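Local coordinates for protein Hydrogenase/urease maturation factor HypB (Helicobacter pylori, PDB 4LPS) that helps mature [NiFe] hydrogenases and urease as a nickel-binding GTPase with low intrinsic activity that is essential for nickel insertion, at residues 76-81 and 88-93; 94-99 and 123-128; 100-105 and 110-115. All coordinates share one frame; numbering follows the deposited sequence.

Contact 1. Residues 76-81 and 88-93; sequences VVEGDL and DRLRKK. With GDP (guanosine-5'-diphosphate), chain D.
Two flat groups matter here, the carboxylate of Glu-78 and the guanidinium of Arg-89, which turns its edge to the alpha-phosphate of GDP. Arg-89 NH2 gives GDP O2A an almost straight bond of 3.1 Å (N-H...O 177°), with that oxygen in the guanidinium plane. The neighbouring NH1 of Arg-89 reaches the other non-bridging oxygen of the alpha-phosphate, GDP O1A, at 3.3 Å, so two N-H groups of one edge grip two oxygens of one phosphate and fix the rotation of the group. Glu-64, in a salt bridge with Arg-89 NH1, steadies it further.

Across the protein contact itself the meeting is made by one methyl. Leu-90 CD1 sits 3.2 Å from Glu-78 OE1 and 3.6 Å from Val-76 CG1, touching two side chains of alternate strand residues at once. Val-76 and Leu-90 run at about a right angle to each other; CG1, anti to the backbone N (chi1 179°), comes nearest, with CB and CG2 little farther off. The bend of Glu-78 at chi2 (-73°) brings its carboxylate up to the leucine, and the turn about CG-CD presents OE1. That oxygen also lies close to the like-charged Glu-135, a magnesium ligand, with the magnesium ion about 5 Å from the Glu-78 side chain.

All three touching residues are buried between strand 74-80 and helix 85-91, the first two elements of a beta-alpha-beta unit of the G-domain. Leu-90 also packs on Leu-63 of helix 59-66 and on Ala-97 of strand 97-101, while Val-77 points to the other face of the sheet and meets helix 110-122.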
loop_
_atom_site.group_PDB
_atom_site.type_symbol
_atom_site.label_atom_id
_atom_site.label_comp_id
_atom_site.label_asym_id
_atom_site.label_seq_id
_atom_site.Cartn_x
_atom_site.Cartn_y
_atom_site.Cartn_z
ATOM N N VAL A 76 10.722 -3.223 0.500
ATOM C CA VAL A 76 9.479 -3.284 1.258
ATOM C C VAL A 76 9.683 -3.186 2.768
ATOM O O VAL A 76 10.618 -3.763 3.328
ATOM C CB VAL A 76 8.706 -4.591 0.937
ATOM C CG1 VAL A 76 7.414 -4.672 1.738
ATOM C CG2 VAL A 76 8.400 -4.681 -0.550
ATOM N N VAL A 77 8.808 -2.423 3.412
ATOM C CA VAL A 77 8.670 -2.459 4.859
ATOM C C VAL A 77 7.351 -3.153 5.198
ATOM O O VAL A 77 6.278 -2.694 4.796
ATOM C CB VAL A 77 8.704 -1.045 5.469
ATOM C CG1 VAL A 77 8.194 -1.071 6.892
ATOM C CG2 VAL A 77 10.116 -0.474 5.420
ATOM N N GLU A 78 7.434 -4.265 5.927
ATOM C CA GLU A 78 6.259 -5.085 6.224
ATOM C C GLU A 78 5.762 -4.862 7.639
ATOM O O GLU A 78 6.542 -4.926 8.591
ATOM C CB GLU A 78 6.574 -6.572 6.037
ATOM C CG GLU A 78 6.477 -7.070 4.608
ATOM C CD GLU A 78 5.048 -7.184 4.127
ATOM O OE1 GLU A 78 4.854 -7.401 2.916
ATOM O OE2 GLU A 78 4.119 -7.068 4.957
ATOM N N GLY A 79 4.468 -4.583 7.776
ATOM C CA GLY A 79 3.878 -4.416 9.089
ATOM C C GLY A 79 2.953 -5.557 9.469
ATOM O O GLY A 79 1.920 -5.773 8.834
ATOM N N ASP A 80 3.333 -6.296 10.504
ATOM C CA ASP A 80 2.488 -7.354 11.047
ATOM C C ASP A 80 2.598 -7.352 12.562
ATOM O O ASP A 80 3.526 -6.765 13.118
ATOM C CB ASP A 80 2.862 -8.725 10.476
ATOM C CG ASP A 80 2.338 -8.930 9.066
ATOM O OD1 ASP A 80 1.102 -8.966 8.896
ATOM O OD2 ASP A 80 3.156 -9.064 8.132
ATOM N N LEU A 81 1.644 -7.994 13.227
ATOM C CA LEU A 81 1.737 -8.197 14.665
ATOM C C LEU A 81 2.897 -9.128 15.004
ATOM O O LEU A 81 3.753 -8.785 15.822
ATOM C CB LEU A 81 0.425 -8.760 15.218
ATOM C CG LEU A 81 -0.644 -7.775 15.703
ATOM C CD1 LEU A 81 -0.987 -6.757 14.632
ATOM C CD2 LEU A 81 -1.894 -8.531 16.136
ATOM N N ASP A 88 9.264 -12.938 4.411
ATOM C CA ASP A 88 9.924 -14.114 3.851
ATOM C C ASP A 88 9.436 -14.445 2.443
ATOM O O ASP A 88 10.241 -14.764 1.568
ATOM C CB ASP A 88 9.728 -15.327 4.760
ATOM C CG ASP A 88 10.682 -15.336 5.936
ATOM O OD1 ASP A 88 11.749 -14.694 5.844
ATOM O OD2 ASP A 88 10.368 -15.996 6.951
ATOM N N ARG A 89 8.123 -14.389 2.231
ATOM C CA ARG A 89 7.562 -14.594 0.896
ATOM C C ARG A 89 8.176 -13.634 -0.117
ATOM O O ARG A 89 8.465 -14.014 -1.252
ATOM C CB ARG A 89 6.041 -14.416 0.911
ATOM C CG ARG A 89 5.257 -15.606 1.450
ATOM C CD ARG A 89 3.818 -15.215 1.765
ATOM N NE ARG A 89 3.075 -14.848 0.559
ATOM C CZ ARG A 89 1.828 -14.382 0.554
ATOM N NH1 ARG A 89 1.239 -14.076 -0.592
ATOM N NH2 ARG A 89 1.173 -14.215 1.694
ATOM N N LEU A 90 8.365 -12.386 0.300
ATOM C CA LEU A 90 8.909 -11.352 -0.574
ATOM C C LEU A 90 10.399 -11.565 -0.838
ATOM O O LEU A 90 10.867 -11.386 -1.965
ATOM C CB LEU A 90 8.667 -9.969 0.032
ATOM C CG LEU A 90 7.212 -9.486 0.013
ATOM C CD1 LEU A 90 7.076 -8.159 0.729
ATOM C CD2 LEU A 90 6.713 -9.358 -1.409
ATOM N N ARG A 91 11.139 -11.943 0.201
ATOM C CA ARG A 91 12.578 -12.169 0.069
ATOM C C ARG A 91 12.850 -13.409 -0.776
ATOM O O ARG A 91 13.853 -13.470 -1.489
ATOM C CB ARG A 91 13.247 -12.284 1.443
ATOM C CG ARG A 91 13.342 -10.946 2.180
ATOM C CD ARG A 91 14.134 -11.030 3.485
ATOM N NE ARG A 91 13.495 -11.859 4.505
ATOM C CZ ARG A 91 13.002 -11.384 5.645
ATOM N NH1 ARG A 91 13.075 -10.087 5.911
ATOM N NH2 ARG A 91 12.439 -12.203 6.524
ATOM N N LYS A 92 11.964 -14.396 -0.679
ATOM C CA LYS A 92 12.010 -15.569 -1.551
ATOM C C LYS A 92 11.926 -15.165 -3.030
ATOM O O LYS A 92 12.397 -15.890 -3.910
ATOM C CB LYS A 92 10.876 -16.537 -1.186
ATOM C CG LYS A 92 10.708 -17.746 -2.110
ATOM C CD LYS A 92 11.973 -18.593 -2.186
ATOM C CE LYS A 92 11.742 -19.879 -2.975
ATOM N NZ LYS A 92 11.132 -20.945 -2.137
ATOM N N LYS A 93 11.335 -14.001 -3.297
ATOM C CA LYS A 93 11.198 -13.500 -4.663
ATOM C C LYS A 93 12.280 -12.497 -5.067
ATOM O O LYS A 93 12.214 -11.918 -6.153
ATOM C CB LYS A 93 9.820 -12.859 -4.852
ATOM C CG LYS A 93 8.670 -13.852 -4.861
ATOM C CD LYS A 93 8.446 -14.389 -6.267
ATOM C CE LYS A 93 8.039 -13.275 -7.210
ATOM N NZ LYS A 93 7.872 -13.741 -8.614
HETATM P PB GDP D . -2.577 -10.109 2.301
HETATM O O1B GDP D . -2.799 -10.813 3.616
HETATM O O2B GDP D . -1.116 -9.784 2.115
HETATM O O3B GDP D . -3.350 -8.814 2.261
HETATM O O3A GDP D . -3.099 -11.040 1.103
HETATM P PA GDP D . -2.339 -12.378 0.625
HETATM O O1A GDP D . -1.313 -12.043 -0.426
HETATM O O2A GDP D . -1.716 -13.120 1.780
HETATM O "O5'" GDP D . -3.527 -13.208 -0.052
HETATM C "C5'" GDP D . -4.434 -13.962 0.749
HETATM C "C4'" GDP D . -5.054 -15.048 -0.117
HETATM O "O4'" GDP D . -5.668 -14.457 -1.264
HETATM C "C3'" GDP D . -3.990 -15.996 -0.639
HETATM O "O3'" GDP D . -4.524 -17.322 -0.591
HETATM C "C2'" GDP D . -3.787 -15.607 -2.085
HETATM O "O2'" GDP D . -3.465 -16.752 -2.873
HETATM C "C1'" GDP D . -5.154 -15.064 -2.453
HETATM N N9 GDP D . -5.106 -14.051 -3.531
HETATM C C8 GDP D . -4.317 -12.964 -3.618
HETATM N N7 GDP D . -4.593 -12.265 -4.748
HETATM C C5 GDP D . -5.588 -12.905 -5.394
HETATM C C6 GDP D . -6.368 -12.716 -6.641
HETATM O O6 GDP D . -6.148 -11.746 -7.394
HETATM N N1 GDP D . -7.315 -13.615 -6.938
HETATM C C2 GDP D . -7.572 -14.671 -6.144
HETATM N N2 GDP D . -8.543 -15.546 -6.500
HETATM N N3 GDP D . -6.901 -14.906 -4.990
HETATM C C4 GDP D . -5.922 -14.074 -4.579
#

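Contact 2. Residues 94-99 and 123-128; sequences GVSAHQ and EGALEK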
loop_
_atom_site.group_PDB
_atom_site.type_symbol
_atom_site.label_atom_id
_atom_site.label_comp_id
_atom_site.label_asym_id
_atom_site.label_seq_id
_atom_site.Cartn_x
_atom_site.Cartn_y
_atom_site.Cartn_z
ATOM N N GLY A 94 13.273 -12.292 -4.207
ATOM C CA GLY A 94 14.360 -11.381 -4.528
ATOM C C GLY A 94 14.127 -9.931 -4.138
ATOM O O GLY A 94 14.898 -9.048 -4.523
ATOM N N VAL A 95 13.079 -9.682 -3.360
ATOM C CA VAL A 95 12.770 -8.331 -2.906
ATOM C C VAL A 95 13.351 -8.060 -1.529
ATOM O O VAL A 95 13.106 -8.814 -0.586
ATOM C CB VAL A 95 11.250 -8.084 -2.845
ATOM C CG1 VAL A 95 10.957 -6.650 -2.409
ATOM C CG2 VAL A 95 10.613 -8.391 -4.184
ATOM N N SER A 96 14.143 -6.998 -1.421
ATOM C CA SER A 96 14.639 -6.568 -0.124
ATOM C C SER A 96 13.460 -6.107 0.713
ATOM O O SER A 96 12.751 -5.169 0.347
ATOM C CB SER A 96 15.670 -5.449 -0.264
ATOM O OG SER A 96 16.823 -5.895 -0.956
ATOM N N ALA A 97 13.248 -6.779 1.836
ATOM C CA ALA A 97 12.078 -6.534 2.663
ATOM C C ALA A 97 12.449 -6.691 4.121
ATOM O O ALA A 97 13.231 -7.574 4.476
ATOM C CB ALA A 97 10.948 -7.482 2.293
ATOM N N HIS A 98 11.877 -5.850 4.973
ATOM C CA HIS A 98 12.100 -6.002 6.400
ATOM C C HIS A 98 10.794 -5.917 7.172
ATOM O O HIS A 98 9.965 -5.036 6.938
ATOM C CB HIS A 98 13.099 -4.962 6.902
ATOM C CG HIS A 98 14.520 -5.423 6.831
ATOM N ND1 HIS A 98 15.063 -6.296 7.748
ATOM C CD2 HIS A 98 15.506 -5.148 5.943
ATOM C CE1 HIS A 98 16.323 -6.532 7.435
ATOM N NE2 HIS A 98 16.619 -5.849 6.346
ATOM N N GLN A 99 10.621 -6.864 8.088
ATOM C CA GLN A 99 9.391 -7.000 8.837
ATOM C C GLN A 99 9.393 -6.111 10.073
ATOM O O GLN A 99 10.346 -6.115 10.855
ATOM C CB GLN A 99 9.204 -8.469 9.227
ATOM C CG GLN A 99 7.941 -8.767 9.995
ATOM C CD GLN A 99 6.736 -8.864 9.085
ATOM O OE1 GLN A 99 6.715 -9.653 8.137
ATOM N NE2 GLN A 99 5.733 -8.046 9.355
ATOM N N GLU A 123 21.811 -1.626 4.227
ATOM C CA GLU A 123 21.922 -2.822 3.400
ATOM C C GLU A 123 22.079 -2.463 1.927
ATOM O O GLU A 123 22.391 -3.324 1.105
ATOM C CB GLU A 123 20.698 -3.719 3.606
ATOM C CG GLU A 123 20.697 -4.465 4.933
ATOM C CD GLU A 123 19.336 -5.031 5.290
ATOM O OE1 GLU A 123 18.399 -4.913 4.471
ATOM O OE2 GLU A 123 19.201 -5.597 6.395
ATOM N N GLY A 124 21.857 -1.192 1.597
ATOM C CA GLY A 124 22.005 -0.721 0.230
ATOM C C GLY A 124 20.742 -0.862 -0.595
ATOM O O GLY A 124 20.737 -0.598 -1.801
ATOM N N ALA A 125 19.669 -1.292 0.055
ATOM C CA ALA A 125 18.393 -1.505 -0.617
ATOM C C ALA A 125 17.779 -0.206 -1.135
ATOM O O ALA A 125 17.134 -0.192 -2.185
ATOM C CB ALA A 125 17.426 -2.203 0.319
ATOM N N LEU A 126 17.961 0.877 -0.386
ATOM C CA LEU A 126 17.395 2.171 -0.761
ATOM C C LEU A 126 18.085 2.771 -1.983
ATOM O O LEU A 126 17.438 3.405 -2.821
ATOM C CB LEU A 126 17.475 3.153 0.410
ATOM C CG LEU A 126 16.698 2.790 1.675
ATOM C CD1 LEU A 126 16.699 3.957 2.647
ATOM C CD2 LEU A 126 15.272 2.382 1.333
ATOM N N GLU A 127 19.398 2.573 -2.077
ATOM C CA GLU A 127 20.167 3.089 -3.202
ATOM C C GLU A 127 19.680 2.529 -4.537
ATOM O O GLU A 127 19.695 3.226 -5.549
ATOM C CB GLU A 127 21.655 2.768 -3.024
ATOM C CG GLU A 127 22.402 3.688 -2.065
ATOM C CD GLU A 127 23.877 3.343 -1.960
ATOM O OE1 GLU A 127 24.338 2.462 -2.716
ATOM O OE2 GLU A 127 24.574 3.947 -1.116
ATOM N N LYS A 128 19.244 1.273 -4.532
ATOM C CA LYS A 128 18.818 0.603 -5.758
ATOM C C LYS A 128 17.319 0.728 -6.038
ATOM O O LYS A 128 16.826 0.196 -7.031
ATOM C CB LYS A 128 19.208 -0.876 -5.702
ATOM C CG LYS A 128 20.690 -1.116 -5.437
ATOM C CD LYS A 128 20.980 -2.578 -5.116
ATOM C CE LYS A 128 22.389 -2.966 -5.542
ATOM N NZ LYS A 128 23.423 -2.129 -4.867
HETATM O O HOH W 1 18.318 -6.344 1.871
#
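At the edge of the parallel sheet of this P-loop GTPase, outermost strand 97-101 and its entry loop pack against the turn that leaves helix 110-122, through His-98 on Glu-123 and Ser-96 on Ala-125. In the conformer given for His-98, one of two modelled, the imidazole and the carboxylate approach from opposite directions with their planes 33° apart. NE2 of His-98 points between the two oxygens of Glu-123. Its bond to Glu-123 OE2 is 2.6 Å long and bent (N-H...O 135°), and it uses the syn lone pair of that oxygen. OE2 lies 22° out of the ring plane. OE1 of Glu-123, at the ring edge and in its plane, takes a weak second bond from His-98 NE2 at 2.7 Å. In this conformer the nearby carboxylate would probably raise the proton affinity of the imidazole. The Glu-123 chain runs extended beyond CG, which carries its carboxylate out to the ring.

The same Glu-123 OE1 is tied back toward the strand by a water that donates to it at 3.0 Å and reaches Ser-96 OG by a weak bond. Beside this polar side lies a small apolar touch: Ser-96 CB rests 3.7 Å from Ala-125 CB, where the two backbones come nearest each other. Leu-120 of helix 110-122 packs against both His-98 and Ala-125.

Gly-124, at positive phi, turns the chain out of helix 110-122 in a Schellman motif. A second one, with Gly-94 as its C-prime residue, ends helix 85-91, so the contact joins the chain at one Schellman helix end to the strand that follows the other, through a His-carboxylate pair.

Contact 3. Residues 100-105 and 110-115; sequences ITTGEA and ASMIEG
Met-112 and Ile-100 bury most of the surface here, each by a different part of its side chain, with Ala-105 a smaller third. Ile-100, on strand 97-101, rests its CD1 methyl against the helix backbone, alongside Met-112 O at 3.2 Å. The extended chi2 (-178°) makes CD1 the farthest-reaching part of the residue. This Ile-100 methyl also meets Met-112 CB at 4.1 Å and the Ile-113 CD1 methyl at 4.2 Å; Ile-113 starts out pointing away from the strand, but the bend at its chi2 (-64°) swings its end back. One methyl therefore touches both the backbone and two side chains of the helix.

Met-112 works in the other direction. Its chain, extended beyond CG, runs from the helix out over the loop that follows the strand. The sulfur passes Thr-102 at about a right angle, Met-112 SD to Thr-102 CG2 4.2 Å, and the terminal CE methyl ends against Ala-105 CB at 4.3 Å. These are loose van der Waals touches, and no hydrogen bond crosses the contact.

The loop under the methionine is held in its own fold by Thr-102, whose OG1 donates to Ala-105 O at 2.7 Å, in the carbonyl plane and on a lone pair (C=O...O angle 138°). This closed turn leads directly into Cys-106, a nickel ligand along with Cys-142; the metal lies about 8 Å from the side chain of Ala-105.

On its inner side strand 97-101 is backbone-bonded to strand 74-80, with Ile-100 paired to Glu-78 and Asp-80. Helix 110-122 is backed in turn by the N-terminal helix 29-43, where Tyr-41 meets Ile-113 and Lys-33 forms a salt bridge with Glu-114.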
loop_
_atom_site.group_PDB
_atom_site.type_symbol
_atom_site.label_atom_id
_atom_site.label_comp_id
_atom_site.label_asym_id
_atom_site.label_seq_id
_atom_site.Cartn_x
_atom_site.Cartn_y
_atom_site.Cartn_z
ATOM N N ILE A 100 8.322 -5.347 10.244
ATOM C CA ILE A 100 8.077 -4.675 11.508
ATOM C C ILE A 100 7.072 -5.497 12.295
ATOM O O ILE A 100 5.960 -5.739 11.823
ATOM C CB ILE A 100 7.527 -3.244 11.327
ATOM C CG1 ILE A 100 8.505 -2.370 10.543
ATOM C CG2 ILE A 100 7.240 -2.608 12.676
ATOM C CD1 ILE A 100 8.031 -0.935 10.385
ATOM N N THR A 101 7.465 -5.960 13.475
ATOM C CA THR A 101 6.527 -6.680 14.317
ATOM C C THR A 101 5.996 -5.698 15.347
ATOM O O THR A 101 6.726 -5.249 16.233
ATOM C CB THR A 101 7.165 -7.904 15.001
ATOM O OG1 THR A 101 8.399 -7.526 15.622
ATOM C CG2 THR A 101 7.438 -8.997 13.979
ATOM N N THR A 102 4.715 -5.371 15.213
ATOM C CA THR A 102 4.063 -4.396 16.074
ATOM C C THR A 102 3.691 -5.011 17.415
ATOM O O THR A 102 3.457 -4.301 18.394
ATOM C CB THR A 102 2.799 -3.825 15.410
ATOM O OG1 THR A 102 1.811 -4.859 15.296
ATOM C CG2 THR A 102 3.125 -3.299 14.019
ATOM N N GLY A 103 3.643 -6.338 17.452
ATOM C CA GLY A 103 3.267 -7.050 18.657
ATOM C C GLY A 103 1.771 -7.030 18.894
ATOM O O GLY A 103 1.094 -8.033 18.670
ATOM N N GLU A 104 1.247 -5.894 19.342
ATOM C CA GLU A 104 -0.192 -5.774 19.559
ATOM C C GLU A 104 -0.827 -4.625 18.780
ATOM O O GLU A 104 -2.040 -4.608 18.589
ATOM C CB GLU A 104 -0.505 -5.625 21.051
ATOM C CG GLU A 104 -0.065 -6.814 21.890
ATOM C CD GLU A 104 -0.639 -6.781 23.291
ATOM O OE1 GLU A 104 -0.254 -5.890 24.076
ATOM O OE2 GLU A 104 -1.484 -7.649 23.604
ATOM N N ALA A 105 -0.016 -3.673 18.326
ATOM C CA ALA A 105 -0.552 -2.488 17.662
ATOM C C ALA A 105 -1.177 -2.847 16.315
ATOM O O ALA A 105 -0.599 -3.599 15.524
ATOM C CB ALA A 105 0.538 -1.442 17.479
ATOM N N ALA A 110 4.797 6.288 12.189
ATOM C CA ALA A 110 5.983 6.814 11.516
ATOM C C ALA A 110 7.286 6.451 12.229
ATOM O O ALA A 110 8.292 6.170 11.579
ATOM C CB ALA A 110 5.874 8.320 11.370
ATOM N N SER A 111 7.266 6.465 13.558
ATOM C CA SER A 111 8.441 6.098 14.342
ATOM C C SER A 111 8.864 4.645 14.104
ATOM O O SER A 111 10.040 4.309 14.251
ATOM C CB SER A 111 8.176 6.342 15.829
ATOM O OG SER A 111 7.029 5.634 16.266
ATOM N N MET A 112 7.910 3.791 13.733
ATOM C CA MET A 112 8.209 2.388 13.450
ATOM C C MET A 112 8.959 2.219 12.132
ATOM O O MET A 112 9.765 1.299 11.981
ATOM C CB MET A 112 6.921 1.560 13.398
ATOM C CG MET A 112 6.121 1.499 14.694
ATOM S SD MET A 112 4.587 0.573 14.452
ATOM C CE MET A 112 3.627 1.081 15.884
ATOM N N ILE A 113 8.694 3.114 11.183
ATOM C CA ILE A 113 9.325 3.044 9.867
ATOM C C ILE A 113 10.826 3.319 9.951
ATOM O O ILE A 113 11.609 2.766 9.175
ATOM C CB ILE A 113 8.677 4.038 8.878
ATOM C CG1 ILE A 113 7.149 3.942 8.940
ATOM C CG2 ILE A 113 9.171 3.788 7.458
ATOM C CD1 ILE A 113 6.599 2.586 8.507
ATOM N N GLU A 114 11.220 4.167 10.900
ATOM C CA GLU A 114 12.591 4.667 10.979
ATOM C C GLU A 114 13.603 3.535 11.094
ATOM O O GLU A 114 14.618 3.524 10.395
ATOM C CB GLU A 114 12.750 5.613 12.171
ATOM C CG GLU A 114 14.166 6.138 12.344
ATOM C CD GLU A 114 14.307 7.093 13.512
ATOM O OE1 GLU A 114 15.456 7.458 13.849
ATOM O OE2 GLU A 114 13.271 7.481 14.092
ATOM N N GLY A 115 13.320 2.590 11.989
ATOM C CA GLY A 115 14.194 1.454 12.214
ATOM C C GLY A 115 14.382 0.613 10.968
ATOM O O GLY A 115 15.505 0.268 10.606
#

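Contact 1 comes first along the chain, and contact 3 is nested inside the loop that contact 2 closes. The centres of contact 1 and contact 2 are about 11 Å apart. Contact 3 is centred about 14 Å from contact 1 and about 17 Å from contact 2. Neighbouring parallel strands 74-80 and 97-101 bind them together through backbone hydrogen bonds, and contacts 2 and 3 share strand 97-101, its start and its end. Helix 85-91 packs on one face of this sheet edge and helix 110-122 on the other. This part of the domain thus spans from helix 85-91, whose Arg-89 binds GDP, to the nickel-site loop that follows 100-105.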